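Long-range contacts in aminoglycoside 6-adenylyltransferase (PDB 2PBE), which transfers AMP from ATP to O-6 of streptomycin or streptidine (or GMP from GTP to streptomycin) and so mediates bacterial resistance to streptomycin: residues Arg152-Cys157 against Lys266-Asp271; Phe90-Leu95 against Leu104-Ile109. All coordinates share one frame; numbering follows the deposited sequence.

Contact 1: residues Arg152-Cys157 against Lys266-Asp271; sequences REFDDC and KYPDYD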
loop_
_atom_site.group_PDB
_atom_site.type_symbol
_atom_site.label_atom_id
_atom_site.label_comp_id
_atom_site.label_asym_id
_atom_site.label_seq_id
_atom_site.Cartn_x
_atom_site.Cartn_y
_atom_site.Cartn_z
ATOM N N ARG A 152 -9.403 17.404 6.208
ATOM C CA ARG A 152 -8.157 18.134 6.102
ATOM C C ARG A 152 -7.072 17.362 5.351
ATOM O O ARG A 152 -6.407 17.914 4.477
ATOM C CB ARG A 152 -7.670 18.491 7.497
ATOM C CG ARG A 152 -6.413 19.291 7.519
ATOM C CD ARG A 152 -6.156 19.786 8.912
ATOM N NE ARG A 152 -4.955 20.608 8.927
ATOM C CZ ARG A 152 -4.422 21.130 10.020
ATOM N NH1 ARG A 152 -4.983 20.924 11.207
ATOM N NH2 ARG A 152 -3.310 21.850 9.926
ATOM N N GLU A 153 -6.888 16.091 5.689
ATOM C CA GLU A 153 -5.882 15.305 5.011
ATOM C C GLU A 153 -6.233 15.264 3.539
ATOM O O GLU A 153 -5.356 15.347 2.676
ATOM C CB GLU A 153 -5.833 13.891 5.578
ATOM C CG GLU A 153 -5.138 13.799 6.910
ATOM C CD GLU A 153 -5.305 12.449 7.570
ATOM O OE1 GLU A 153 -4.510 12.130 8.476
ATOM O OE2 GLU A 153 -6.235 11.713 7.200
ATOM N N PHE A 154 -7.527 15.155 3.256
ATOM C CA PHE A 154 -7.997 15.098 1.879
ATOM C C PHE A 154 -7.567 16.364 1.143
ATOM O O PHE A 154 -6.935 16.302 0.082
ATOM C CB PHE A 154 -9.520 14.979 1.851
ATOM C CG PHE A 154 -10.110 15.118 0.483
ATOM C CD1 PHE A 154 -9.994 14.078 -0.459
ATOM C CD2 PHE A 154 -10.735 16.317 0.088
ATOM C CE1 PHE A 154 -10.498 14.232 -1.785
ATOM C CE2 PHE A 154 -11.240 16.482 -1.228
ATOM C CZ PHE A 154 -11.120 15.433 -2.166
ATOM N N ASP A 155 -7.923 17.506 1.719
ATOM C CA ASP A 155 -7.582 18.790 1.148
ATOM C C ASP A 155 -6.068 18.905 0.977
ATOM O O ASP A 155 -5.590 19.435 -0.021
ATOM C CB ASP A 155 -8.101 19.902 2.049
ATOM C CG ASP A 155 -7.819 21.264 1.486
ATOM O OD1 ASP A 155 -6.682 21.768 1.684
ATOM O OD2 ASP A 155 -8.721 21.818 0.824
ATOM N N ASP A 156 -5.312 18.381 1.933
ATOM C CA ASP A 156 -3.868 18.437 1.822
ATOM C C ASP A 156 -3.362 17.696 0.574
ATOM O O ASP A 156 -2.546 18.221 -0.173
ATOM C CB ASP A 156 -3.196 17.854 3.058
ATOM C CG ASP A 156 -3.369 18.718 4.297
ATOM O OD1 ASP A 156 -3.599 19.938 4.171
ATOM O OD2 ASP A 156 -3.251 18.166 5.406
ATOM N N CYS A 157 -3.857 16.490 0.334
ATOM C CA CYS A 157 -3.408 15.743 -0.837
ATOM C C CYS A 157 -3.677 16.489 -2.134
ATOM O O CYS A 157 -2.859 16.450 -3.054
ATOM C CB CYS A 157 -4.076 14.376 -0.905
ATOM S SG CYS A 157 -3.390 13.323 -2.209
ATOM N N LYS A 266 -15.578 18.733 0.944
ATOM C CA LYS A 266 -15.632 19.754 -0.094
ATOM C C LYS A 266 -14.591 19.491 -1.184
ATOM O O LYS A 266 -13.412 19.246 -0.892
ATOM C CB LYS A 266 -15.389 21.150 0.494
ATOM C CG LYS A 266 -15.460 22.282 -0.543
ATOM C CD LYS A 266 -15.305 23.684 0.059
ATOM C CE LYS A 266 -13.861 23.997 0.448
ATOM N NZ LYS A 266 -13.702 25.398 0.899
ATOM N N TYR A 267 -15.031 19.525 -2.442
ATOM C CA TYR A 267 -14.107 19.343 -3.547
ATOM C C TYR A 267 -13.354 20.674 -3.648
ATOM O O TYR A 267 -13.965 21.732 -3.740
ATOM C CB TYR A 267 -14.862 19.067 -4.841
ATOM C CG TYR A 267 -13.931 18.750 -5.974
ATOM C CD1 TYR A 267 -13.230 17.512 -6.019
ATOM C CD2 TYR A 267 -13.688 19.707 -6.991
ATOM C CE1 TYR A 267 -12.300 17.237 -7.056
ATOM C CE2 TYR A 267 -12.765 19.448 -8.040
ATOM C CZ TYR A 267 -12.071 18.217 -8.066
ATOM O OH TYR A 267 -11.141 17.988 -9.054
ATOM N N PRO A 268 -12.015 20.639 -3.611
ATOM C CA PRO A 268 -11.257 21.887 -3.700
ATOM C C PRO A 268 -11.396 22.598 -5.025
ATOM O O PRO A 268 -11.956 22.063 -5.972
ATOM C CB PRO A 268 -9.824 21.434 -3.465
ATOM C CG PRO A 268 -9.981 20.176 -2.676
ATOM C CD PRO A 268 -11.118 19.500 -3.366
ATOM N N ASP A 269 -10.853 23.810 -5.086
ATOM C CA ASP A 269 -10.896 24.593 -6.309
ATOM C C ASP A 269 -9.525 24.607 -6.970
ATOM O O ASP A 269 -9.313 25.301 -7.979
ATOM C CB ASP A 269 -11.367 26.033 -6.039
ATOM C CG ASP A 269 -10.501 26.764 -5.023
ATOM O OD1 ASP A 269 -9.261 26.744 -5.153
ATOM O OD2 ASP A 269 -11.049 27.385 -4.092
ATOM N N TYR A 270 -8.603 23.833 -6.403
ATOM C CA TYR A 270 -7.262 23.744 -6.941
ATOM C C TYR A 270 -7.295 23.215 -8.368
ATOM O O TYR A 270 -6.538 23.668 -9.217
ATOM C CB TYR A 270 -6.396 22.830 -6.089
ATOM C CG TYR A 270 -6.451 23.113 -4.603
ATOM C CD1 TYR A 270 -6.395 24.437 -4.107
ATOM C CD2 TYR A 270 -6.487 22.043 -3.668
ATOM C CE1 TYR A 270 -6.369 24.695 -2.697
ATOM C CE2 TYR A 270 -6.465 22.281 -2.263
ATOM C CZ TYR A 270 -6.398 23.608 -1.782
ATOM O OH TYR A 270 -6.336 23.864 -0.426
ATOM N N ASP A 271 -8.167 22.245 -8.621
ATOM C CA ASP A 271 -8.312 21.636 -9.946
ATOM C C ASP A 271 -8.564 22.740 -10.972
ATOM O O ASP A 271 -7.752 23.009 -11.867
ATOM C CB ASP A 271 -9.495 20.655 -9.915
ATOM C CG ASP A 271 -9.854 20.065 -11.291
ATOM O OD1 ASP A 271 -9.192 20.371 -12.305
ATOM O OD2 ASP A 271 -10.833 19.271 -11.341
HETATM O O HOH W 1 -10.891 19.864 0.781
#
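Tyr-270 OH lies 3.0 Å from Asp-155 OD1, which sits at the edge of the tyrosine ring and in its plane, and has Asn-159 OD1 close by as well; the pair joins helix 151-173 to the start of helix 270-283 in the C-terminal helical bundle. With CG anti to the backbone N (chi1 -178°), the Asp-155 carboxylate stands across the end of the tyrosine side chain, at about a right angle to it, its plane turned 68° from the ring. The other carboxylate oxygen, Asp-155 OD2, accepts a hydrogen bond from a water 2.9 Å away. The same water donates to Lys-266 O at 3.1 Å, bridging the helix to the link between helices 238-263 and 270-283. Lys-266 NZ stays 6.1 Å from Asp-155 OD2, so any attraction acts at a distance.

Beside this polar cluster the contact is apolar. Phe-154 sends CE2 obliquely against Pro-268 CD, 3.7 Å away, while Lys-266 O approaches the rim of the phenyl ring near its plane. Met-195 and Ser-260 bring helices 177-204 and 238-263 onto the same phenylalanine, and Pro-268 also rests on Cys-158. Within 266-271 the turn into helix 270-283 is spanned by a hydrogen bond from Tyr-267 OH to Asp-271 OD2, 2.6 Å long, which meets the oxygen on its anti side, 27° out of the carboxylate plane.

Contact 2: residues Phe90-Leu95 against Leu104-Ile109; sequences FSYIIL and LTLIPI
Tyr-92 and Leu-104 face each other as a hydrogen-bonded pair of the antiparallel beta hairpin formed by strands 90-96 and 101-108, whose segments run at 172° with axes 4.6 Å apart. Their backbones exchange two bonds, Tyr-92 N to Leu-104 O at 2.9 Å and Leu-104 N to Tyr-92 O at 3.0 Å. Leu-106 N continues the pattern with a 2.8 Å bond to Phe-90 O; the return bond from Phe-90 N to Leu-106 O is weak. Ser-91 and Thr-105 make the intervening non-hydrogen-bonded pair.

Apolar contact is concentrated on the face bearing Tyr-92, Leu-104 and Leu-106. Tyr-92 has CG anti to the carbonyl carbon (chi1 -56°), and its ring presents the CE2 edge to Leu-106 CD1, 3.7 Å away and in the ring plane. Leu-104 CD2 comes within 4.3 Å of Tyr-92 CD2, a looser touch. Phe-90 turns a ring edge to Tyr-92 CZ.

On the other face, the side chains of Ser-91 and Thr-105 come nearest at CB and OG1, 3.8 Å apart, while Ser-91 OG is hydrogen-bonded to Glu-77.

The hairpin lies inside the mixed sheet. Strand 70-74 pairs with 90-96 on one side, strand 45-51 runs parallel to 101-108 on the other, and Trp-63 meets Tyr-92 edge-to-face.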
loop_
_atom_site.group_PDB
_atom_site.type_symbol
_atom_site.label_atom_id
_atom_site.label_comp_id
_atom_site.label_asym_id
_atom_site.label_seq_id
_atom_site.Cartn_x
_atom_site.Cartn_y
_atom_site.Cartn_z
ATOM N N PHE A 90 1.010 -19.292 17.937
ATOM C CA PHE A 90 1.323 -20.516 17.239
ATOM C C PHE A 90 2.090 -20.011 16.033
ATOM O O PHE A 90 1.606 -19.158 15.288
ATOM C CB PHE A 90 0.055 -21.239 16.792
ATOM C CG PHE A 90 0.268 -22.703 16.545
ATOM C CD1 PHE A 90 0.404 -23.599 17.623
ATOM C CD2 PHE A 90 0.377 -23.195 15.234
ATOM C CE1 PHE A 90 0.646 -24.979 17.398
ATOM C CE2 PHE A 90 0.621 -24.579 14.986
ATOM C CZ PHE A 90 0.757 -25.473 16.078
ATOM N N SER A 91 3.297 -20.517 15.850
ATOM C CA SER A 91 4.094 -20.067 14.735
ATOM C C SER A 91 4.613 -21.214 13.895
ATOM O O SER A 91 4.439 -22.378 14.233
ATOM C CB SER A 91 5.246 -19.240 15.258
ATOM O OG SER A 91 5.974 -19.989 16.200
ATOM N N TYR A 92 5.263 -20.863 12.795
ATOM C CA TYR A 92 5.824 -21.825 11.873
ATOM C C TYR A 92 7.163 -21.280 11.427
ATOM O O TYR A 92 7.292 -20.079 11.212
ATOM C CB TYR A 92 4.930 -21.956 10.645
ATOM C CG TYR A 92 3.492 -22.321 10.941
ATOM C CD1 TYR A 92 3.072 -23.678 10.913
ATOM C CD2 TYR A 92 2.528 -21.321 11.250
ATOM C CE1 TYR A 92 1.720 -24.036 11.179
ATOM C CE2 TYR A 92 1.166 -21.661 11.534
ATOM C CZ TYR A 92 0.773 -23.027 11.492
ATOM O OH TYR A 92 -0.528 -23.388 11.750
ATOM N N ILE A 93 8.173 -22.135 11.316
ATOM C CA ILE A 93 9.454 -21.661 10.819
ATOM C C ILE A 93 9.615 -22.518 9.584
ATOM O O ILE A 93 9.659 -23.751 9.686
ATOM C CB ILE A 93 10.646 -21.899 11.794
ATOM C CG1 ILE A 93 10.580 -20.919 12.967
ATOM C CG2 ILE A 93 11.973 -21.656 11.077
ATOM C CD1 ILE A 93 9.460 -21.155 13.916
ATOM N N ILE A 94 9.653 -21.883 8.418
ATOM C CA ILE A 94 9.775 -22.610 7.168
ATOM C C ILE A 94 11.057 -22.276 6.422
ATOM O O ILE A 94 11.474 -21.111 6.359
ATOM C CB ILE A 94 8.570 -22.301 6.235
ATOM C CG1 ILE A 94 7.263 -22.566 6.970
ATOM C CG2 ILE A 94 8.614 -23.191 4.987
ATOM C CD1 ILE A 94 6.035 -22.050 6.231
ATOM N N LEU A 95 11.666 -23.313 5.860
ATOM C CA LEU A 95 12.854 -23.139 5.053
ATOM C C LEU A 95 12.395 -23.522 3.659
ATOM O O LEU A 95 12.194 -24.698 3.365
ATOM C CB LEU A 95 13.989 -24.057 5.514
ATOM C CG LEU A 95 15.256 -23.848 4.665
ATOM C CD1 LEU A 95 15.791 -22.453 4.863
ATOM C CD2 LEU A 95 16.304 -24.880 5.000
ATOM N N LEU A 104 6.509 -17.197 10.619
ATOM C CA LEU A 104 5.130 -16.707 10.691
ATOM C C LEU A 104 4.479 -16.974 12.032
ATOM O O LEU A 104 4.437 -18.109 12.482
ATOM C CB LEU A 104 4.302 -17.377 9.592
ATOM C CG LEU A 104 2.841 -16.980 9.414
ATOM C CD1 LEU A 104 2.761 -15.595 8.789
ATOM C CD2 LEU A 104 2.168 -17.985 8.509
ATOM N N THR A 105 3.957 -15.935 12.667
ATOM C CA THR A 105 3.296 -16.117 13.951
ATOM C C THR A 105 1.822 -15.806 13.806
ATOM O O THR A 105 1.455 -14.869 13.106
ATOM C CB THR A 105 3.884 -15.192 15.028
ATOM O OG1 THR A 105 5.294 -15.406 15.118
ATOM C CG2 THR A 105 3.253 -15.468 16.383
ATOM N N LEU A 106 0.986 -16.608 14.457
ATOM C CA LEU A 106 -0.466 -16.416 14.432
ATOM C C LEU A 106 -0.898 -15.965 15.824
ATOM O O LEU A 106 -0.985 -16.759 16.763
ATOM C CB LEU A 106 -1.200 -17.710 14.042
ATOM C CG LEU A 106 -0.911 -18.342 12.671
ATOM C CD1 LEU A 106 -1.793 -19.577 12.485
ATOM C CD2 LEU A 106 -1.159 -17.353 11.554
ATOM N N ILE A 107 -1.138 -14.669 15.958
ATOM C CA ILE A 107 -1.542 -14.078 17.220
ATOM C C ILE A 107 -3.050 -13.843 17.249
ATOM O O ILE A 107 -3.626 -13.419 16.256
ATOM C CB ILE A 107 -0.832 -12.728 17.405
ATOM C CG1 ILE A 107 0.677 -12.919 17.216
ATOM C CG2 ILE A 107 -1.170 -12.133 18.767
ATOM C CD1 ILE A 107 1.454 -11.621 17.186
ATOM N N PRO A 108 -3.712 -14.138 18.381
ATOM C CA PRO A 108 -5.159 -13.907 18.430
ATOM C C PRO A 108 -5.427 -12.401 18.264
ATOM O O PRO A 108 -4.758 -11.573 18.887
ATOM C CB PRO A 108 -5.538 -14.416 19.807
ATOM C CG PRO A 108 -4.550 -15.510 20.038
ATOM C CD PRO A 108 -3.264 -14.896 19.564
ATOM N N ILE A 109 -6.393 -12.053 17.422
ATOM C CA ILE A 109 -6.715 -10.661 17.156
ATOM C C ILE A 109 -7.039 -9.869 18.414
ATOM O O ILE A 109 -6.736 -8.677 18.509
ATOM C CB ILE A 109 -7.892 -10.564 16.171
ATOM C CG1 ILE A 109 -8.159 -9.108 15.819
ATOM C CG2 ILE A 109 -9.141 -11.170 16.776
ATOM C CD1 ILE A 109 -6.990 -8.429 15.157
#

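Overall arrangement
The two contacts belong to different parts of the chain and do not touch: their centres are 42 Å apart, their nearest atoms about 22 Å, and they lie on opposite sides of the chain's centre. In sequence they follow one another, contact 2 closing before contact 1 opens. Contact 2 is a local hairpin, with only eight residues between its segments, inside the sheet of the nucleotidyltransferase part. Contact 1 brings together segments with 108 residues between them, most of them helical, within the C-terminal bundle. No nucleotide or antibiotic marks the active site here, and neither contact can be placed in it.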